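Local coordinates for nisin immunity protein (Lactococcus lactis subsp. lactis, PDB 5XHB) that takes part in immunity against exogenously supplied nisin as a lipoprotein of the bacterial cell membrane, at residues E160-S166 with S190-Y196; F28-K32 with V103-R107. All coordinates share one frame. Residue numbers count along the deposited sequence, not the author numbering.

Contact 1. Residues E160-S166 with S190-Y196; sequences EVRVFDS and SRTEWDY
Two extended strands, E160-D165 and R191-Y196, run antiparallel at 158°, axes 4.6 Å apart, in the Spa1 C-terminal family region; strand 151-165 is outermost in its sheet. S190 starts the pairing: its O accepts from S166 N (2.9 Å) and its OG lies 2.9 Å from S166 OG, a hydroxyl also hydrogen-bonded to T192 OG1 (2.6 Å). T192 forms a hydrogen-bonded pair with F164 (T192 N to F164 O 2.8 Å), and its CB makes a CH-pi contact over the F164 ring. E193 faces V163 in a non-hydrogen-bonded pair, CA-CA 4.3 Å. W194 pairs with R162 (W194 N to R162 O 2.9 Å); F164, chi1 p, points its edge at the W194 face, T-shaped, planes at 89°. Y196 N reaches E160 O at 2.9 Å, and Y196 OH is hydrogen-bonded to S129 O. These aromatics share their face with T192 and the salt-bridged R162 NH1 and E160 OE1 (2.9 Å); V161 and V163 lie among E193 and D195 on the other. Backbone bonds thus set the register, while the rings, with I141 and I215 against W194 and Y196, fill one side.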
loop_
_atom_site.group_PDB
_atom_site.type_symbol
_atom_site.label_atom_id
_atom_site.label_comp_id
_atom_site.label_asym_id
_atom_site.label_seq_id
_atom_site.Cartn_x
_atom_site.Cartn_y
_atom_site.Cartn_z
ATOM N N GLU A 160 16.045 13.528 2.802
ATOM C CA GLU A 160 16.164 14.426 1.668
ATOM C C GLU A 160 15.901 15.818 2.137
ATOM O O GLU A 160 15.368 16.025 3.222
ATOM C CB GLU A 160 15.167 14.080 0.549
ATOM C CG GLU A 160 15.477 12.817 -0.203
ATOM C CD GLU A 160 16.555 13.040 -1.223
ATOM O OE1 GLU A 160 16.628 14.171 -1.756
ATOM O OE2 GLU A 160 17.322 12.094 -1.497
ATOM N N VAL A 161 16.276 16.772 1.296
ATOM C CA VAL A 161 16.025 18.173 1.541
ATOM C C VAL A 161 15.389 18.763 0.295
ATOM O O VAL A 161 15.799 18.442 -0.828
ATOM C CB VAL A 161 17.320 18.946 1.852
ATOM C CG1 VAL A 161 17.012 20.425 1.988
ATOM C CG2 VAL A 161 18.004 18.395 3.115
ATOM N N ARG A 162 14.387 19.613 0.484
ATOM C CA ARG A 162 13.889 20.446 -0.606
ATOM C C ARG A 162 13.789 21.867 -0.088
ATOM O O ARG A 162 13.291 22.106 1.005
ATOM C CB ARG A 162 12.517 19.976 -1.137
ATOM C CG ARG A 162 12.493 18.593 -1.780
ATOM C CD ARG A 162 13.277 18.570 -3.101
ATOM N NE ARG A 162 13.228 17.263 -3.753
ATOM C CZ ARG A 162 14.051 16.255 -3.474
ATOM N NH1 ARG A 162 14.991 16.395 -2.542
ATOM N NH2 ARG A 162 13.930 15.101 -4.118
ATOM N N VAL A 163 14.265 22.802 -0.894
ATOM C CA VAL A 163 14.037 24.214 -0.680
ATOM C C VAL A 163 13.145 24.639 -1.827
ATOM O O VAL A 163 13.499 24.439 -2.995
ATOM C CB VAL A 163 15.347 25.022 -0.691
ATOM C CG1 VAL A 163 15.052 26.520 -0.615
ATOM C CG2 VAL A 163 16.266 24.571 0.449
ATOM N N PHE A 164 11.985 25.201 -1.521
ATOM C CA PHE A 164 11.005 25.403 -2.577
ATOM C C PHE A 164 10.274 26.707 -2.394
ATOM O O PHE A 164 10.275 27.274 -1.314
ATOM C CB PHE A 164 10.004 24.233 -2.655
ATOM C CG PHE A 164 9.316 23.908 -1.348
ATOM C CD1 PHE A 164 8.162 24.571 -0.967
ATOM C CD2 PHE A 164 9.822 22.914 -0.514
ATOM C CE1 PHE A 164 7.513 24.259 0.235
ATOM C CE2 PHE A 164 9.193 22.602 0.696
ATOM C CZ PHE A 164 8.040 23.273 1.069
ATOM N N ASP A 165 9.690 27.196 -3.482
ATOM C CA ASP A 165 8.842 28.375 -3.424
ATOM C C ASP A 165 7.697 28.112 -2.472
ATOM O O ASP A 165 6.967 27.143 -2.641
ATOM C CB ASP A 165 8.302 28.721 -4.814
ATOM C CG ASP A 165 7.594 30.056 -4.840
ATOM O OD1 ASP A 165 6.537 30.175 -4.181
ATOM O OD2 ASP A 165 8.098 30.979 -5.517
ATOM N N SER A 166 7.523 28.977 -1.482
ATOM C CA SER A 166 6.526 28.736 -0.438
ATOM C C SER A 166 5.099 28.638 -0.964
ATOM O O SER A 166 4.268 27.941 -0.388
ATOM C CB SER A 166 6.597 29.833 0.617
ATOM O OG SER A 166 7.872 29.860 1.221
ATOM N N SER A 190 9.350 33.985 -1.710
ATOM C CA SER A 190 9.496 33.374 -0.396
ATOM C C SER A 190 9.898 31.915 -0.568
ATOM O O SER A 190 9.400 31.228 -1.459
ATOM C CB SER A 190 8.203 33.490 0.400
ATOM O OG SER A 190 8.253 32.697 1.574
ATOM N N ARG A 191 10.811 31.445 0.281
ATOM C CA ARG A 191 11.286 30.066 0.197
ATOM C C ARG A 191 11.038 29.293 1.497
ATOM O O ARG A 191 11.047 29.859 2.589
ATOM C CB ARG A 191 12.774 30.038 -0.155
ATOM C CG ARG A 191 13.109 30.614 -1.536
ATOM C CD ARG A 191 14.619 30.671 -1.755
ATOM N NE ARG A 191 14.959 30.942 -3.150
ATOM C CZ ARG A 191 16.202 30.991 -3.622
ATOM N NH1 ARG A 191 17.233 30.783 -2.817
ATOM N NH2 ARG A 191 16.415 31.243 -4.908
ATOM N N THR A 192 10.826 27.990 1.365
ATOM C CA THR A 192 10.589 27.126 2.512
ATOM C C THR A 192 11.515 25.928 2.399
ATOM O O THR A 192 11.631 25.359 1.311
ATOM C CB THR A 192 9.115 26.664 2.562
ATOM O OG1 THR A 192 8.272 27.807 2.757
ATOM C CG2 THR A 192 8.881 25.666 3.685
ATOM N N GLU A 193 12.189 25.560 3.488
ATOM C CA GLU A 193 12.971 24.324 3.493
ATOM C C GLU A 193 12.266 23.224 4.278
ATOM O O GLU A 193 11.895 23.407 5.443
ATOM C CB GLU A 193 14.376 24.523 4.079
ATOM C CG GLU A 193 15.138 23.182 4.160
ATOM C CD GLU A 193 16.607 23.298 4.581
ATOM O OE1 GLU A 193 17.219 24.369 4.411
ATOM O OE2 GLU A 193 17.150 22.298 5.093
ATOM N N TRP A 194 12.097 22.070 3.634
ATOM C CA TRP A 194 11.614 20.882 4.327
ATOM C C TRP A 194 12.699 19.838 4.351
ATOM O O TRP A 194 13.326 19.569 3.330
ATOM C CB TRP A 194 10.379 20.299 3.650
ATOM C CG TRP A 194 9.103 20.981 3.993
ATOM C CD1 TRP A 194 8.932 22.143 4.708
ATOM C CD2 TRP A 194 7.797 20.518 3.654
ATOM N NE1 TRP A 194 7.580 22.437 4.805
ATOM C CE2 TRP A 194 6.868 21.449 4.170
ATOM C CE3 TRP A 194 7.321 19.410 2.949
ATOM C CZ2 TRP A 194 5.487 21.296 4.012
ATOM C CZ3 TRP A 194 5.948 19.258 2.794
ATOM C CH2 TRP A 194 5.049 20.196 3.329
ATOM N N ASP A 195 12.911 19.252 5.522
ATOM C CA ASP A 195 13.858 18.163 5.664
ATOM C C ASP A 195 13.029 16.909 5.899
ATOM O O ASP A 195 12.283 16.842 6.866
ATOM C CB ASP A 195 14.826 18.442 6.818
ATOM C CG ASP A 195 15.553 19.780 6.644
ATOM O OD1 ASP A 195 15.981 20.060 5.508
ATOM O OD2 ASP A 195 15.670 20.559 7.617
ATOM N N TYR A 196 13.133 15.945 4.992
ATOM C CA TYR A 196 12.225 14.793 4.979
ATOM C C TYR A 196 12.882 13.594 5.633
ATOM O O TYR A 196 13.964 13.158 5.202
ATOM C CB TYR A 196 11.830 14.410 3.553
ATOM C CG TYR A 196 11.241 15.514 2.703
ATOM C CD1 TYR A 196 12.022 16.582 2.274
ATOM C CD2 TYR A 196 9.924 15.449 2.269
ATOM C CE1 TYR A 196 11.490 17.589 1.463
ATOM C CE2 TYR A 196 9.380 16.460 1.460
ATOM C CZ TYR A 196 10.184 17.518 1.055
ATOM O OH TYR A 196 9.673 18.520 0.258
HETATM O O HOH W 1 16.367 15.283 5.814
HETATM O O HOH W 2 6.627 32.654 -2.837
#

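Contact 2. Residues F28-K32 with V103-R107; sequences FVTDK and VKALR. With SO4 (sulfate ion), chain B.
F28, chi1 p, lays its ring edge along the chain of V103-A105: CE2 comes 3.4 Å from V103 O and 3.9 Å from A105 CA, while CD2 meets A105 CB at 4.0 Å. The end-to-end directions of the two segments are 86° apart, so they touch over a short span, with CA-CA distances of 4.1 Å for T30-A105 and 3.9 Å for D31-L106. Two backbone hydrogen bonds bracket this crossing, L106 N to V29 O (2.9 Å) and D31 N to K104 O (3.0 Å), and T30-A105 is a single isolated bridge. Here strand 25-33 of the N-terminal antiparallel sheet turns a corner at D31, and the extended but irregular loop after strand 90-96 crosses it. At the corner T30 OG1 accepts from K32 N (3.1 Å), an ST turn, and is also hydrogen-bonded to K93 O. D31, chi1 t, takes R107 N on OD1 at 3.1 Å; that oxygen is shared with N110. Apolar contacts finish the seam: V29 CG1 to L106 CB 4.1 Å, V103 CG1 to K32 CG 3.8 Å. On the loop, a sulfate, probably from the crystallisation liquor, accepts from A105 N and R107 NH1 on O3 and from R107 NH2 on O2, each at 2.8 Å. Y134, L207 and T208 complete its site, and D120 forms salt bridges with K104 and R107.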
loop_
_atom_site.group_PDB
_atom_site.type_symbol
_atom_site.label_atom_id
_atom_site.label_comp_id
_atom_site.label_asym_id
_atom_site.label_seq_id
_atom_site.Cartn_x
_atom_site.Cartn_y
_atom_site.Cartn_z
ATOM N N PHE A 28 -7.235 -9.578 4.791
ATOM C CA PHE A 28 -6.863 -9.218 3.427
ATOM C C PHE A 28 -5.753 -10.116 2.884
ATOM O O PHE A 28 -4.976 -10.696 3.634
ATOM C CB PHE A 28 -6.463 -7.735 3.321
ATOM C CG PHE A 28 -5.152 -7.363 4.005
ATOM C CD1 PHE A 28 -5.058 -7.294 5.387
ATOM C CD2 PHE A 28 -4.043 -7.005 3.244
ATOM C CE1 PHE A 28 -3.857 -6.912 6.006
ATOM C CE2 PHE A 28 -2.845 -6.615 3.838
ATOM C CZ PHE A 28 -2.747 -6.562 5.220
ATOM N N VAL A 29 -5.717 -10.268 1.565
ATOM C CA VAL A 29 -4.600 -10.956 0.924
ATOM C C VAL A 29 -3.404 -10.012 0.855
ATOM O O VAL A 29 -3.498 -8.916 0.295
ATOM C CB VAL A 29 -4.941 -11.428 -0.501
ATOM C CG1 VAL A 29 -3.861 -12.383 -1.021
ATOM C CG2 VAL A 29 -6.320 -12.109 -0.522
ATOM N N THR A 30 -2.283 -10.447 1.416
ATOM C CA THR A 30 -1.063 -9.654 1.426
ATOM C C THR A 30 -0.206 -9.916 0.199
ATOM O O THR A 30 -0.485 -10.823 -0.586
ATOM C CB THR A 30 -0.183 -9.964 2.637
ATOM O OG1 THR A 30 0.390 -11.263 2.451
ATOM C CG2 THR A 30 -0.998 -9.950 3.936
ATOM N N ASP A 31 0.875 -9.146 0.081
ATOM C CA ASP A 31 1.843 -9.338 -0.993
ATOM C C ASP A 31 2.991 -10.255 -0.545
ATOM O O ASP A 31 4.016 -10.362 -1.231
ATOM C CB ASP A 31 2.404 -7.989 -1.447
ATOM C CG ASP A 31 3.015 -8.052 -2.856
ATOM O OD1 ASP A 31 2.425 -8.713 -3.730
ATOM O OD2 ASP A 31 4.086 -7.440 -3.076
ATOM N N LYS A 32 2.826 -10.897 0.613
ATOM C CA LYS A 32 3.819 -11.847 1.132
ATOM C C LYS A 32 3.639 -13.229 0.513
ATOM O O LYS A 32 2.737 -13.961 0.899
ATOM C CB LYS A 32 3.715 -11.957 2.657
ATOM C CG LYS A 32 3.966 -10.650 3.381
ATOM C CD LYS A 32 5.475 -10.354 3.524
ATOM C CE LYS A 32 5.688 -9.035 4.280
ATOM N NZ LYS A 32 7.096 -8.799 4.770
ATOM N N VAL A 103 1.582 -4.284 6.458
ATOM C CA VAL A 103 1.992 -5.200 5.404
ATOM C C VAL A 103 1.185 -4.863 4.156
ATOM O O VAL A 103 -0.047 -4.726 4.229
ATOM C CB VAL A 103 1.747 -6.679 5.798
ATOM C CG1 VAL A 103 2.131 -7.615 4.647
ATOM C CG2 VAL A 103 2.493 -7.030 7.079
ATOM N N LYS A 104 1.861 -4.717 3.018
ATOM C CA LYS A 104 1.186 -4.304 1.780
ATOM C C LYS A 104 0.216 -5.370 1.298
ATOM O O LYS A 104 0.448 -6.568 1.478
ATOM C CB LYS A 104 2.220 -3.983 0.687
ATOM C CG LYS A 104 3.034 -2.724 1.012
ATOM C CD LYS A 104 4.207 -2.449 0.069
ATOM C CE LYS A 104 4.830 -1.081 0.415
ATOM N NZ LYS A 104 6.064 -0.744 -0.350
ATOM N N ALA A 105 -0.880 -4.933 0.689
ATOM C CA ALA A 105 -1.834 -5.858 0.101
ATOM C C ALA A 105 -1.243 -6.419 -1.184
ATOM O O ALA A 105 -0.297 -5.857 -1.744
ATOM C CB ALA A 105 -3.175 -5.162 -0.187
ATOM N N LEU A 106 -1.821 -7.525 -1.631
ATOM C CA LEU A 106 -1.431 -8.198 -2.868
ATOM C C LEU A 106 -1.282 -7.217 -4.025
ATOM O O LEU A 106 -2.175 -6.406 -4.265
ATOM C CB LEU A 106 -2.478 -9.266 -3.218
ATOM C CG LEU A 106 -2.206 -10.058 -4.499
ATOM C CD1 LEU A 106 -0.924 -10.866 -4.346
ATOM C CD2 LEU A 106 -3.395 -10.954 -4.843
ATOM N N ARG A 107 -0.163 -7.301 -4.738
ATOM C CA ARG A 107 0.075 -6.456 -5.901
ATOM C C ARG A 107 -0.334 -7.153 -7.201
ATOM O O ARG A 107 0.107 -8.261 -7.488
ATOM C CB ARG A 107 1.550 -6.048 -5.988
ATOM C CG ARG A 107 2.057 -5.216 -4.813
ATOM C CD ARG A 107 1.108 -4.083 -4.496
ATOM N NE ARG A 107 1.732 -3.002 -3.725
ATOM C CZ ARG A 107 1.205 -2.480 -2.620
ATOM N NH1 ARG A 107 0.065 -2.969 -2.136
ATOM N NH2 ARG A 107 1.813 -1.475 -2.001
HETATM S S SO4 B . -0.928 -0.859 0.777
HETATM O O1 SO4 B . -0.747 -0.884 2.243
HETATM O O2 SO4 B . 0.294 -0.377 0.138
HETATM O O3 SO4 B . -1.224 -2.197 0.270
HETATM O O4 SO4 B . -2.036 0.047 0.496
#

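From the N terminus the chain enters contact 2 early, on strand 25-33, then builds most of the N-terminal sheet before the loop after strand 90-96 returns at 103-107 to close a long excursion. It continues through a connection with an unmodelled part, 112-118, into the second antiparallel sheet. There contact 1 opens near the end of strand 151-165 and closes at the start of strand 191-202, spanning a loop only partly modelled. The two closures lie in series, neither nested nor crossed, with nearest atoms about 17 Å apart. Contact 1 joins neighbouring strands within the C-terminal sheet; contact 2 fixes the connecting loop to the N-terminal sheet, and its sulfate also reaches the C-terminal half.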